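Local coordinates for Ycf54 protein (PDB 3HZE) that is of unknown function but, as a Ycf54-family protein, probably assists the oxidative cyclase step of chlorophyll biosynthesis, at residues A[11-15]-A[16-20]; A[22-25]-A[26-30]; A[29-33]-A[34-38]. All coordinates share one frame; numbering follows the deposited sequence.

Interaction 1: A[11-15]-A[16-20]; sequences KKFLT and EEEPL
The ring of Phe13 takes the carboxylate of Glu17 at its edge and the aliphatic part of Glu18 obliquely. Glu17 OE2 lies near the ring plane, 3.7 Å from Phe13 CE2, and the carboxylate is turned 74° against the ring, so the acid meets the slightly positive rim of C-H groups. Glu18 runs alongside the ring in the same direction, its CG 3.6 Å from Phe13 CZ, before a bend at chi2 carries the charged end elsewhere. With CG trans to the backbone N (chi1 173°), the Phe13 ring is turned toward Glu17 and Glu18. Leu83, Tyr85 and Val86 also touch the ring.

Beside it, Lys12 NZ forms a salt bridge with Glu16 OE1 (3.1 Å), approaching from above the carboxylate plane. Thr15 OG1 turns back to donate a hydrogen bond to Lys11 O (2.7 Å). Two amides grip Phe13 O: Glu17 N from above the carbonyl plane, and Glu18 N at 3.0 Å, almost straight on. Lys12 O likewise accepts from Thr15 N and Glu16 N. Leu14 CD2 packs on Leu20 CD1 at 4.0 Å, and both leucines rest on Ile68 of strand 65-70. A water accepts a hydrogen bond from Leu20 N and donates one to Leu14 O (2.9 Å).

Bonds from residue i+3, i+4 and i+5 thus succeed one another, the pattern of a single short helical turn that ends at once, here between strand 3-10 and helix 21-34, packed against the antiparallel sheet through Leu14 and Leu20.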
ATOM      1  N   LYS A  11      -7.174   4.340   7.121  1.00 12.96           N
ATOM      2  CA  LYS A  11      -8.234   3.533   6.547  1.00 15.69           C
ATOM      3  C   LYS A  11      -9.446   4.439   6.360  1.00 16.14           C
ATOM      4  O   LYS A  11     -10.266   4.239   5.459  1.00 16.44           O
ATOM      5  CB  LYS A  11      -8.579   2.360   7.473  1.00 16.73           C
ATOM      6  CG  LYS A  11      -7.356   1.558   7.895  1.00 20.92           C
ATOM      7  CD  LYS A  11      -7.597   0.051   7.886  1.00 23.76           C
ATOM      8  CE  LYS A  11      -8.708  -0.365   8.824  1.00 28.38           C
ATOM      9  NZ  LYS A  11      -8.816  -1.851   8.922  1.00 32.00           N
ATOM     10  N   LYS A  12      -9.544   5.449   7.216  1.00 15.11           N
ATOM     11  CA  LYS A  12     -10.650   6.400   7.144  1.00 16.77           C
ATOM     12  C   LYS A  12     -10.626   7.102   5.781  1.00 14.36           C
ATOM     13  O   LYS A  12     -11.643   7.166   5.085  1.00 14.30           O
ATOM     14  CB  LYS A  12     -10.527   7.434   8.272  1.00 17.10           C
ATOM     15  CG  LYS A  12     -11.688   8.419   8.343  1.00 23.49           C
ATOM     16  CD  LYS A  12     -11.406   9.515   9.368  1.00 26.62           C
ATOM     17  CE  LYS A  12     -12.526  10.547   9.419  1.00 29.39           C
ATOM     18  NZ  LYS A  12     -13.789   9.963   9.946  1.00 30.21           N
ATOM     19  N   PHE A  13      -9.465   7.618   5.394  1.00 12.42           N
ATOM     20  CA  PHE A  13      -9.343   8.295   4.106  1.00 12.99           C
ATOM     21  C   PHE A  13      -9.608   7.339   2.938  1.00 12.47           C
ATOM     22  O   PHE A  13     -10.255   7.707   1.958  1.00 13.27           O
ATOM     23  CB  PHE A  13      -7.951   8.920   3.963  1.00 12.77           C
ATOM     24  CG  PHE A  13      -7.679   9.502   2.598  1.00 12.98           C
ATOM     25  CD1 PHE A  13      -6.928   8.795   1.667  1.00 12.55           C
ATOM     26  CD2 PHE A  13      -8.176  10.754   2.244  1.00 13.89           C
ATOM     27  CE1 PHE A  13      -6.671   9.326   0.399  1.00 13.58           C
ATOM     28  CE2 PHE A  13      -7.929  11.295   0.981  1.00 13.81           C
ATOM     29  CZ  PHE A  13      -7.173  10.580   0.058  1.00 11.08           C
ATOM     30  N   LEU A  14      -9.110   6.114   3.055  1.00 13.35           N
ATOM     31  CA  LEU A  14      -9.272   5.098   2.013  1.00 15.20           C
ATOM     32  C   LEU A  14     -10.649   4.422   1.989  1.00 16.81           C
ATOM     33  O   LEU A  14     -10.863   3.473   1.228  1.00 18.80           O
ATOM     34  CB  LEU A  14      -8.185   4.022   2.160  1.00 14.46           C
ATOM     35  CG  LEU A  14      -6.746   4.492   1.926  1.00 14.86           C
ATOM     36  CD1 LEU A  14      -5.760   3.373   2.250  1.00 15.20           C
ATOM     37  CD2 LEU A  14      -6.597   4.940   0.480  1.00 14.77           C
ATOM     38  N   THR A  15     -11.572   4.886   2.824  1.00 16.01           N
ATOM     39  CA  THR A  15     -12.912   4.317   2.839  1.00 16.03           C
ATOM     40  C   THR A  15     -13.979   5.415   2.710  1.00 17.46           C
ATOM     41  O   THR A  15     -15.026   5.192   2.101  1.00 17.59           O
ATOM     42  CB  THR A  15     -13.181   3.486   4.131  1.00 17.82           C
ATOM     43  OG1 THR A  15     -12.975   4.303   5.288  1.00 17.95           O
ATOM     44  CG2 THR A  15     -12.239   2.284   4.207  1.00 20.34           C
ATOM     45  N   GLU A  16     -13.710   6.605   3.248  1.00 16.08           N
ATOM     46  CA  GLU A  16     -14.689   7.692   3.181  1.00 15.93           C
ATOM     47  C   GLU A  16     -14.411   8.746   2.121  1.00 14.29           C
ATOM     48  O   GLU A  16     -15.257   9.607   1.869  1.00 14.13           O
ATOM     49  CB  GLU A  16     -14.819   8.380   4.551  1.00 17.78           C
ATOM     50  CG  GLU A  16     -15.042   7.410   5.697  1.00 21.28           C
ATOM     51  CD  GLU A  16     -15.452   8.096   6.990  1.00 24.31           C
ATOM     52  OE1 GLU A  16     -15.057   9.260   7.210  1.00 21.07           O
ATOM     53  OE2 GLU A  16     -16.166   7.456   7.794  1.00 27.51           O
ATOM     54  N   GLU A  17     -13.235   8.693   1.505  1.00 13.04           N
ATOM     55  CA  GLU A  17     -12.888   9.670   0.480  1.00 14.55           C
ATOM     56  C   GLU A  17     -12.368   9.074  -0.823  1.00 13.06           C
ATOM     57  O   GLU A  17     -12.807   9.466  -1.902  1.00 14.05           O
ATOM     58  CB  GLU A  17     -11.846  10.664   1.005  1.00 12.34           C
ATOM     59  CG  GLU A  17     -12.376  11.647   2.041  1.00 16.75           C
ATOM     60  CD  GLU A  17     -11.348  12.702   2.409  1.00 19.80           C
ATOM     61  OE1 GLU A  17     -10.993  12.805   3.602  1.00 24.48           O
ATOM     62  OE2 GLU A  17     -10.888  13.427   1.504  1.00 19.43           O
ATOM     63  N   GLU A  18     -11.439   8.131  -0.723  1.00 13.30           N
ATOM     64  CA  GLU A  18     -10.856   7.528  -1.912  1.00 13.16           C
ATOM     65  C   GLU A  18     -10.788   6.003  -1.877  1.00 12.70           C
ATOM     66  O   GLU A  18      -9.702   5.429  -1.767  1.00 11.65           O
ATOM     67  CB  GLU A  18      -9.442   8.081  -2.129  1.00 15.55           C
ATOM     68  CG  GLU A  18      -9.389   9.544  -2.523  1.00 17.22           C
ATOM     69  CD  GLU A  18      -9.972   9.795  -3.894  1.00 18.30           C
ATOM     70  OE1 GLU A  18     -10.169   8.820  -4.652  1.00 16.86           O
ATOM     71  OE2 GLU A  18     -10.224  10.972  -4.219  1.00 17.93           O
ATOM     72  N   PRO A  19     -11.945   5.327  -1.955  1.00 12.15           N
ATOM     73  CA  PRO A  19     -11.957   3.860  -1.938  1.00 12.58           C
ATOM     74  C   PRO A  19     -11.213   3.340  -3.171  1.00 12.61           C
ATOM     75  O   PRO A  19     -11.421   3.837  -4.277  1.00 13.75           O
ATOM     76  CB  PRO A  19     -13.454   3.526  -1.949  1.00 11.54           C
ATOM     77  CG  PRO A  19     -14.066   4.716  -2.690  1.00 11.71           C
ATOM     78  CD  PRO A  19     -13.314   5.869  -2.057  1.00 11.84           C
ATOM     79  N   LEU A  20     -10.343   2.350  -2.984  1.00 11.86           N
ATOM     80  CA  LEU A  20      -9.550   1.809  -4.094  1.00 11.30           C
ATOM     81  C   LEU A  20     -10.016   0.452  -4.621  1.00 10.31           C
ATOM     82  O   LEU A  20      -9.375  -0.162  -5.469  1.00 10.03           O
ATOM     83  CB  LEU A  20      -8.086   1.712  -3.663  1.00 14.62           C
ATOM     84  CG  LEU A  20      -7.410   3.058  -3.388  1.00 14.84           C
ATOM     85  CD1 LEU A  20      -5.990   2.835  -2.876  1.00 14.74           C
ATOM     86  CD2 LEU A  20      -7.388   3.875  -4.671  1.00 15.80           C
TER
HETATM   87  O   HOH W   1      -9.579   1.526  -0.480  1.00 24.59           O

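Interaction 2: A[22-25]-A[26-30]; sequences EVFR and ERQRH
Arg25 and Arg29, one turn apart on helix 21-34, lie side by side and point the same way, with their guanidinium planes 60° apart. Arg29 NH2 comes to the edge of the Arg25 guanidinium, 3.8 Å from Arg25 NE, while Arg25 CB lies against one face of the Arg29 group, offset toward the rim. The aliphatic stem of Arg29 leans on the backbone as well, its CG standing 3.0 Å from Arg25 O. Arg25 is bent at chi3 (-63°), which turns its guanidinium back along the helix; there NH1 makes a salt bridge with Glu21, the main polar partner of this side chain.

Glu26 covers the neighbouring strip. Its CB and CG pass over Glu22 O, which accepts from Glu26 N at 2.8 Å. The carboxylate then meets that of Glu22 with the planes 69° apart, and Glu22 OE1 stands only 2.6 Å from Glu26 OE1. Phe24 O accepts from the backbone Gln28 N at 2.8 Å, and Gln28 CG lies against the same oxygen; Gln28 OE1 sits farther off, at the edge of the Phe24 ring. On the sheet-facing side of the helix, Phe24 touches Leu42, and Arg27 makes cation-pi contacts with Phe40 and Phe75.

Two like-charged pairs therefore stand next to each other on one surface of the helix. The acidic pair is so close that one carboxyl group is probably protonated, although the positions of its oxygens do not tell which. For the arginines, Glu21 would offset part of the positive charge, and Glu22 OE1, 5.4 Å from Arg29 NH1, may temper it further.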
ATOM      1  N   GLU A  22     -12.412  -0.655  -6.671  1.00 12.19           N
ATOM      2  CA  GLU A  22     -12.548  -0.800  -8.112  1.00 12.55           C
ATOM      3  C   GLU A  22     -11.215  -0.618  -8.834  1.00 11.87           C
ATOM      4  O   GLU A  22     -10.978  -1.249  -9.854  1.00 13.36           O
ATOM      5  CB  GLU A  22     -13.614   0.181  -8.640  1.00 14.33           C
ATOM      6  CG  GLU A  22     -13.774   0.167 -10.162  1.00 18.77           C
ATOM      7  CD  GLU A  22     -15.226   0.298 -10.633  1.00 23.43           C
ATOM      8  OE1 GLU A  22     -15.453   0.393 -11.864  1.00 22.95           O
ATOM      9  OE2 GLU A  22     -16.144   0.294  -9.782  1.00 26.85           O
ATOM     10  N   VAL A  23     -10.348   0.243  -8.309  1.00 11.59           N
ATOM     11  CA  VAL A  23      -9.038   0.433  -8.924  1.00 11.45           C
ATOM     12  C   VAL A  23      -8.336  -0.931  -8.883  1.00 11.92           C
ATOM     13  O   VAL A  23      -7.759  -1.377  -9.876  1.00 11.72           O
ATOM     14  CB  VAL A  23      -8.185   1.490  -8.156  1.00 12.99           C
ATOM     15  CG1 VAL A  23      -6.733   1.452  -8.642  1.00 11.26           C
ATOM     16  CG2 VAL A  23      -8.766   2.894  -8.396  1.00 12.36           C
ATOM     17  N   PHE A  24      -8.407  -1.602  -7.737  1.00 10.17           N
ATOM     18  CA  PHE A  24      -7.783  -2.917  -7.611  1.00  9.88           C
ATOM     19  C   PHE A  24      -8.401  -3.953  -8.546  1.00 10.98           C
ATOM     20  O   PHE A  24      -7.688  -4.632  -9.276  1.00 10.84           O
ATOM     21  CB  PHE A  24      -7.887  -3.439  -6.178  1.00 10.46           C
ATOM     22  CG  PHE A  24      -6.722  -3.052  -5.303  1.00 11.77           C
ATOM     23  CD1 PHE A  24      -6.688  -1.821  -4.665  1.00 13.25           C
ATOM     24  CD2 PHE A  24      -5.659  -3.930  -5.119  1.00  9.56           C
ATOM     25  CE1 PHE A  24      -5.602  -1.466  -3.848  1.00 14.79           C
ATOM     26  CE2 PHE A  24      -4.572  -3.593  -4.313  1.00 10.08           C
ATOM     27  CZ  PHE A  24      -4.542  -2.363  -3.677  1.00 12.18           C
ATOM     28  N   ARG A  25      -9.725  -4.086  -8.511  1.00 11.45           N
ATOM     29  CA  ARG A  25     -10.410  -5.066  -9.345  1.00 12.95           C
ATOM     30  C   ARG A  25     -10.233  -4.847 -10.852  1.00 12.69           C
ATOM     31  O   ARG A  25     -10.073  -5.815 -11.603  1.00 11.29           O
ATOM     32  CB  ARG A  25     -11.896  -5.133  -8.965  1.00 13.52           C
ATOM     33  CG  ARG A  25     -12.115  -5.733  -7.565  1.00 19.22           C
ATOM     34  CD  ARG A  25     -13.503  -6.335  -7.404  1.00 25.82           C
ATOM     35  NE  ARG A  25     -14.552  -5.328  -7.528  1.00 30.51           N
ATOM     36  CZ  ARG A  25     -14.881  -4.461  -6.576  1.00 33.55           C
ATOM     37  NH1 ARG A  25     -14.245  -4.476  -5.410  1.00 35.18           N
ATOM     38  NH2 ARG A  25     -15.836  -3.567  -6.795  1.00 34.51           N
ATOM     39  N   GLU A  26     -10.257  -3.594 -11.300  1.00 12.02           N
ATOM     40  CA  GLU A  26     -10.059  -3.328 -12.724  1.00 13.04           C
ATOM     41  C   GLU A  26      -8.626  -3.689 -13.099  1.00 12.33           C
ATOM     42  O   GLU A  26      -8.381  -4.264 -14.159  1.00 11.42           O
ATOM     43  CB  GLU A  26     -10.321  -1.844 -13.065  1.00 14.97           C
ATOM     44  CG  GLU A  26     -11.792  -1.436 -13.000  1.00 16.28           C
ATOM     45  CD  GLU A  26     -12.033   0.038 -13.341  1.00 23.59           C
ATOM     46  OE1 GLU A  26     -13.138   0.539 -13.029  1.00 27.82           O
ATOM     47  OE2 GLU A  26     -11.143   0.696 -13.925  1.00 22.10           O
ATOM     48  N   ARG A  27      -7.672  -3.357 -12.231  1.00 11.89           N
ATOM     49  CA  ARG A  27      -6.269  -3.666 -12.524  1.00  9.83           C
ATOM     50  C   ARG A  27      -6.016  -5.168 -12.504  1.00  9.83           C
ATOM     51  O   ARG A  27      -5.246  -5.685 -13.319  1.00  9.74           O
ATOM     52  CB  ARG A  27      -5.333  -2.973 -11.532  1.00  9.87           C
ATOM     53  CG  ARG A  27      -3.884  -2.916 -12.017  1.00 11.21           C
ATOM     54  CD  ARG A  27      -3.028  -2.091 -11.075  1.00 11.77           C
ATOM     55  NE  ARG A  27      -1.615  -2.063 -11.455  1.00 10.70           N
ATOM     56  CZ  ARG A  27      -1.092  -1.288 -12.402  1.00 12.45           C
ATOM     57  NH1 ARG A  27      -1.859  -0.457 -13.097  1.00 10.64           N
ATOM     58  NH2 ARG A  27       0.213  -1.323 -12.634  1.00 10.07           N
ATOM     59  N   GLN A  28      -6.652  -5.865 -11.564  1.00  9.46           N
ATOM     60  CA  GLN A  28      -6.500  -7.311 -11.472  1.00 10.08           C
ATOM     61  C   GLN A  28      -7.079  -7.968 -12.721  1.00 11.43           C
ATOM     62  O   GLN A  28      -6.482  -8.885 -13.279  1.00 11.03           O
ATOM     63  CB  GLN A  28      -7.198  -7.849 -10.217  1.00 10.84           C
ATOM     64  CG  GLN A  28      -6.471  -7.506  -8.912  1.00  8.80           C
ATOM     65  CD  GLN A  28      -7.227  -7.979  -7.679  1.00 14.00           C
ATOM     66  OE1 GLN A  28      -6.699  -7.956  -6.564  1.00 17.18           O
ATOM     67  NE2 GLN A  28      -8.471  -8.401  -7.873  1.00 10.67           N
ATOM     68  N   ARG A  29      -8.237  -7.488 -13.170  1.00 12.73           N
ATOM     69  CA  ARG A  29      -8.859  -8.033 -14.376  1.00 14.93           C
ATOM     70  C   ARG A  29      -7.960  -7.784 -15.586  1.00 15.34           C
ATOM     71  O   ARG A  29      -7.833  -8.642 -16.468  1.00 13.81           O
ATOM     72  CB  ARG A  29     -10.224  -7.388 -14.624  1.00 18.19           C
ATOM     73  CG  ARG A  29     -11.294  -7.724 -13.587  1.00 23.35           C
ATOM     74  CD  ARG A  29     -12.580  -6.934 -13.873  1.00 28.92           C
ATOM     75  NE  ARG A  29     -13.479  -6.899 -12.719  1.00 36.63           N
ATOM     76  CZ  ARG A  29     -14.178  -5.828 -12.349  1.00 37.05           C
ATOM     77  NH1 ARG A  29     -14.083  -4.701 -13.038  1.00 37.54           N
ATOM     78  NH2 ARG A  29     -14.972  -5.881 -11.290  1.00 40.77           N
ATOM     79  N   HIS A  30      -7.344  -6.606 -15.631  1.00 13.58           N
ATOM     80  CA  HIS A  30      -6.453  -6.264 -16.733  1.00 14.95           C
ATOM     81  C   HIS A  30      -5.220  -7.179 -16.746  1.00 14.19           C
ATOM     82  O   HIS A  30      -4.789  -7.633 -17.807  1.00 14.66           O
ATOM     83  CB  HIS A  30      -6.032  -4.794 -16.624  1.00 14.91           C
ATOM     84  CG  HIS A  30      -4.907  -4.416 -17.535  1.00 18.72           C
ATOM     85  ND1 HIS A  30      -5.000  -4.493 -18.908  1.00 20.24           N
ATOM     86  CD2 HIS A  30      -3.661  -3.956 -17.268  1.00 18.09           C
ATOM     87  CE1 HIS A  30      -3.862  -4.098 -19.448  1.00 19.91           C
ATOM     88  NE2 HIS A  30      -3.032  -3.766 -18.475  1.00 21.02           N
TER

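Interaction 3: A[29-33]-A[34-38]; sequences RHYRE and QGKEI
Gln34 lays its CG 3.6 Å from His30 CE1, and the side-chain amide is turned almost parallel to the imidazole (planes 9° apart), although the CG contact itself is oblique to the ring. The backbone Gln34 N gives Tyr31 O a weak hydrogen bond.

Gly35 ends the helix with a positive phi of 68°. It passes its own amide to Arg32 O, arriving from well above the carbonyl plane. Lys36 N, by contrast, binds Tyr31 O at 2.8 Å, completing a Schellman motif. The fully extended side chain of Lys36 then runs across one face of the Tyr31 ring, with CD 3.8 Å from the ring centroid in a CH-pi contact. This path brings NZ near the phenol, where a water accepts from Lys36 NZ (2.6 Å) and donates to Tyr31 OH at a longer 3.3 Å. Glu37 contributes its carbonyl, whose O comes to the ring edge 3.3 Å from Tyr31 CD2. Finally Ile38 folds back, CD1 packing on Tyr31 CB at 3.6 Å and touching Arg32 NE obliquely.

Residues 36-38 thus cover one face and part of the edge of Tyr31. Its hydroxyl also hydrogen-bonds Asp39 and its ring meets Phe40 edge-to-face. The lysine's methylenes cover the aromatic face while its ammonium reaches water, so apolar and charged needs of one side chain are met together.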
ATOM      1  N   ARG A  29      -8.237  -7.488 -13.170  1.00 12.73           N
ATOM      2  CA  ARG A  29      -8.859  -8.033 -14.376  1.00 14.93           C
ATOM      3  C   ARG A  29      -7.960  -7.784 -15.586  1.00 15.34           C
ATOM      4  O   ARG A  29      -7.833  -8.642 -16.468  1.00 13.81           O
ATOM      5  CB  ARG A  29     -10.224  -7.388 -14.624  1.00 18.19           C
ATOM      6  CG  ARG A  29     -11.294  -7.724 -13.587  1.00 23.35           C
ATOM      7  CD  ARG A  29     -12.580  -6.934 -13.873  1.00 28.92           C
ATOM      8  NE  ARG A  29     -13.479  -6.899 -12.719  1.00 36.63           N
ATOM      9  CZ  ARG A  29     -14.178  -5.828 -12.349  1.00 37.05           C
ATOM     10  NH1 ARG A  29     -14.083  -4.701 -13.038  1.00 37.54           N
ATOM     11  NH2 ARG A  29     -14.972  -5.881 -11.290  1.00 40.77           N
ATOM     12  N   HIS A  30      -7.344  -6.606 -15.631  1.00 13.58           N
ATOM     13  CA  HIS A  30      -6.453  -6.264 -16.733  1.00 14.95           C
ATOM     14  C   HIS A  30      -5.220  -7.179 -16.746  1.00 14.19           C
ATOM     15  O   HIS A  30      -4.789  -7.633 -17.807  1.00 14.66           O
ATOM     16  CB  HIS A  30      -6.032  -4.794 -16.624  1.00 14.91           C
ATOM     17  CG  HIS A  30      -4.907  -4.416 -17.535  1.00 18.72           C
ATOM     18  ND1 HIS A  30      -5.000  -4.493 -18.908  1.00 20.24           N
ATOM     19  CD2 HIS A  30      -3.661  -3.956 -17.268  1.00 18.09           C
ATOM     20  CE1 HIS A  30      -3.862  -4.098 -19.448  1.00 19.91           C
ATOM     21  NE2 HIS A  30      -3.032  -3.766 -18.475  1.00 21.02           N
ATOM     22  N   TYR A  31      -4.654  -7.446 -15.574  1.00 13.26           N
ATOM     23  CA  TYR A  31      -3.480  -8.323 -15.474  1.00 13.66           C
ATOM     24  C   TYR A  31      -3.839  -9.746 -15.885  1.00 14.78           C
ATOM     25  O   TYR A  31      -3.051 -10.432 -16.536  1.00 17.80           O
ATOM     26  CB  TYR A  31      -2.928  -8.342 -14.041  1.00 11.33           C
ATOM     27  CG  TYR A  31      -1.899  -7.271 -13.744  1.00 11.90           C
ATOM     28  CD1 TYR A  31      -2.142  -5.934 -14.051  1.00 10.33           C
ATOM     29  CD2 TYR A  31      -0.690  -7.594 -13.130  1.00 11.58           C
ATOM     30  CE1 TYR A  31      -1.211  -4.942 -13.749  1.00 12.78           C
ATOM     31  CE2 TYR A  31       0.257  -6.602 -12.821  1.00 14.24           C
ATOM     32  CZ  TYR A  31      -0.015  -5.280 -13.133  1.00 15.12           C
ATOM     33  OH  TYR A  31       0.900  -4.292 -12.816  1.00 19.10           O
ATOM     34  N   ARG A  32      -5.020 -10.196 -15.482  1.00 15.72           N
ATOM     35  CA  ARG A  32      -5.467 -11.532 -15.831  1.00 19.68           C
ATOM     36  C   ARG A  32      -5.601 -11.668 -17.344  1.00 20.12           C
ATOM     37  O   ARG A  32      -5.157 -12.659 -17.920  1.00 18.74           O
ATOM     38  CB  ARG A  32      -6.806 -11.838 -15.156  1.00 21.50           C
ATOM     39  CG  ARG A  32      -6.690 -12.514 -13.799  1.00 29.44           C
ATOM     40  CD  ARG A  32      -5.854 -11.709 -12.813  1.00 34.96           C
ATOM     41  NE  ARG A  32      -5.743 -12.379 -11.518  1.00 40.94           N
ATOM     42  CZ  ARG A  32      -6.765 -12.590 -10.692  1.00 43.40           C
ATOM     43  NH1 ARG A  32      -7.984 -12.183 -11.022  1.00 44.55           N
ATOM     44  NH2 ARG A  32      -6.567 -13.209  -9.533  1.00 43.78           N
ATOM     45  N   GLU A  33      -6.191 -10.669 -17.991  1.00 20.56           N
ATOM     46  CA  GLU A  33      -6.364 -10.732 -19.442  1.00 22.95           C
ATOM     47  C   GLU A  33      -5.021 -10.696 -20.165  1.00 21.78           C
ATOM     48  O   GLU A  33      -4.903 -11.207 -21.277  1.00 20.76           O
ATOM     49  CB  GLU A  33      -7.260  -9.588 -19.942  1.00 26.19           C
ATOM     50  CG  GLU A  33      -6.635  -8.206 -19.913  1.00 33.78           C
ATOM     51  CD  GLU A  33      -7.606  -7.113 -20.348  1.00 39.22           C
ATOM     52  OE1 GLU A  33      -8.728  -7.062 -19.795  1.00 40.16           O
ATOM     53  OE2 GLU A  33      -7.241  -6.303 -21.230  1.00 40.82           O
ATOM     54  N   GLN A  34      -4.011 -10.101 -19.536  1.00 19.18           N
ATOM     55  CA  GLN A  34      -2.690 -10.024 -20.152  1.00 21.42           C
ATOM     56  C   GLN A  34      -1.778 -11.167 -19.704  1.00 20.14           C
ATOM     57  O   GLN A  34      -0.649 -11.289 -20.182  1.00 18.14           O
ATOM     58  CB  GLN A  34      -2.026  -8.685 -19.823  1.00 23.20           C
ATOM     59  CG  GLN A  34      -2.822  -7.482 -20.300  1.00 29.40           C
ATOM     60  CD  GLN A  34      -3.101  -7.530 -21.790  1.00 35.52           C
ATOM     61  OE1 GLN A  34      -2.194  -7.357 -22.608  1.00 39.05           O
ATOM     62  NE2 GLN A  34      -4.358  -7.774 -22.154  1.00 36.33           N
ATOM     63  N   GLY A  35      -2.275 -11.997 -18.791  1.00 18.87           N
ATOM     64  CA  GLY A  35      -1.483 -13.106 -18.288  1.00 18.23           C
ATOM     65  C   GLY A  35      -0.315 -12.592 -17.470  1.00 20.18           C
ATOM     66  O   GLY A  35       0.727 -13.246 -17.369  1.00 19.30           O
ATOM     67  N   LYS A  36      -0.483 -11.410 -16.885  1.00 18.00           N
ATOM     68  CA  LYS A  36       0.571 -10.811 -16.077  1.00 19.41           C
ATOM     69  C   LYS A  36       0.372 -11.137 -14.590  1.00 18.14           C
ATOM     70  O   LYS A  36      -0.757 -11.185 -14.099  1.00 15.15           O
ATOM     71  CB  LYS A  36       0.581  -9.296 -16.292  1.00 21.68           C
ATOM     72  CG  LYS A  36       1.751  -8.575 -15.653  1.00 28.66           C
ATOM     73  CD  LYS A  36       1.737  -7.087 -16.012  1.00 32.54           C
ATOM     74  CE  LYS A  36       2.956  -6.373 -15.437  1.00 35.26           C
ATOM     75  NZ  LYS A  36       3.006  -4.924 -15.803  1.00 40.03           N
ATOM     76  N   GLU A  37       1.475 -11.367 -13.882  1.00 17.88           N
ATOM     77  CA  GLU A  37       1.426 -11.683 -12.455  1.00 20.03           C
ATOM     78  C   GLU A  37       1.095 -10.438 -11.631  1.00 16.50           C
ATOM     79  O   GLU A  37       1.703  -9.383 -11.819  1.00 16.59           O
ATOM     80  CB  GLU A  37       2.773 -12.248 -11.993  1.00 24.73           C
ATOM     81  CG  GLU A  37       2.829 -12.545 -10.498  1.00 34.24           C
ATOM     82  CD  GLU A  37       4.204 -12.996 -10.043  1.00 39.71           C
ATOM     83  OE1 GLU A  37       5.188 -12.272 -10.319  1.00 43.55           O
ATOM     84  OE2 GLU A  37       4.303 -14.066  -9.405  1.00 41.74           O
ATOM     85  N   ILE A  38       0.137 -10.559 -10.720  1.00 14.49           N
ATOM     86  CA  ILE A  38      -0.243  -9.426  -9.870  1.00 14.16           C
ATOM     87  C   ILE A  38       0.970  -8.962  -9.069  1.00 13.45           C
ATOM     88  O   ILE A  38       1.605  -9.768  -8.391  1.00 12.29           O
ATOM     89  CB  ILE A  38      -1.352  -9.812  -8.860  1.00 13.19           C
ATOM     90  CG1 ILE A  38      -2.602 -10.300  -9.601  1.00 16.67           C
ATOM     91  CG2 ILE A  38      -1.689  -8.620  -7.978  1.00 12.83           C
ATOM     92  CD1 ILE A  38      -3.145  -9.309 -10.581  1.00 15.63           C
TER
HETATM   93  O   HOH W   2       4.096  -4.247 -13.558  1.00 24.51           O

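In the fold
Along the chain, interaction 1 comes first: leaving strand 3-10, residues 11-20 hold the short helix 13-16 and the loop after it, closing the turn that leads into helix 21-34. Interaction 2 follows in series, its centre about 17 Å from that of interaction 1, and lies wholly within this longer helix. Interaction 3 starts before interaction 2 has finished, since the two share Arg29 and His30; it ends the helix and folds residues 34-38 back toward strand 40-44. Ile38 CD1 also reaches Gln28 CA (4.0 Å), a direct touch between interactions 2 and 3. None of the three nests within another. Together they span the connection from the inner strand 3-10 to strand 40-44 at one edge of the sheet.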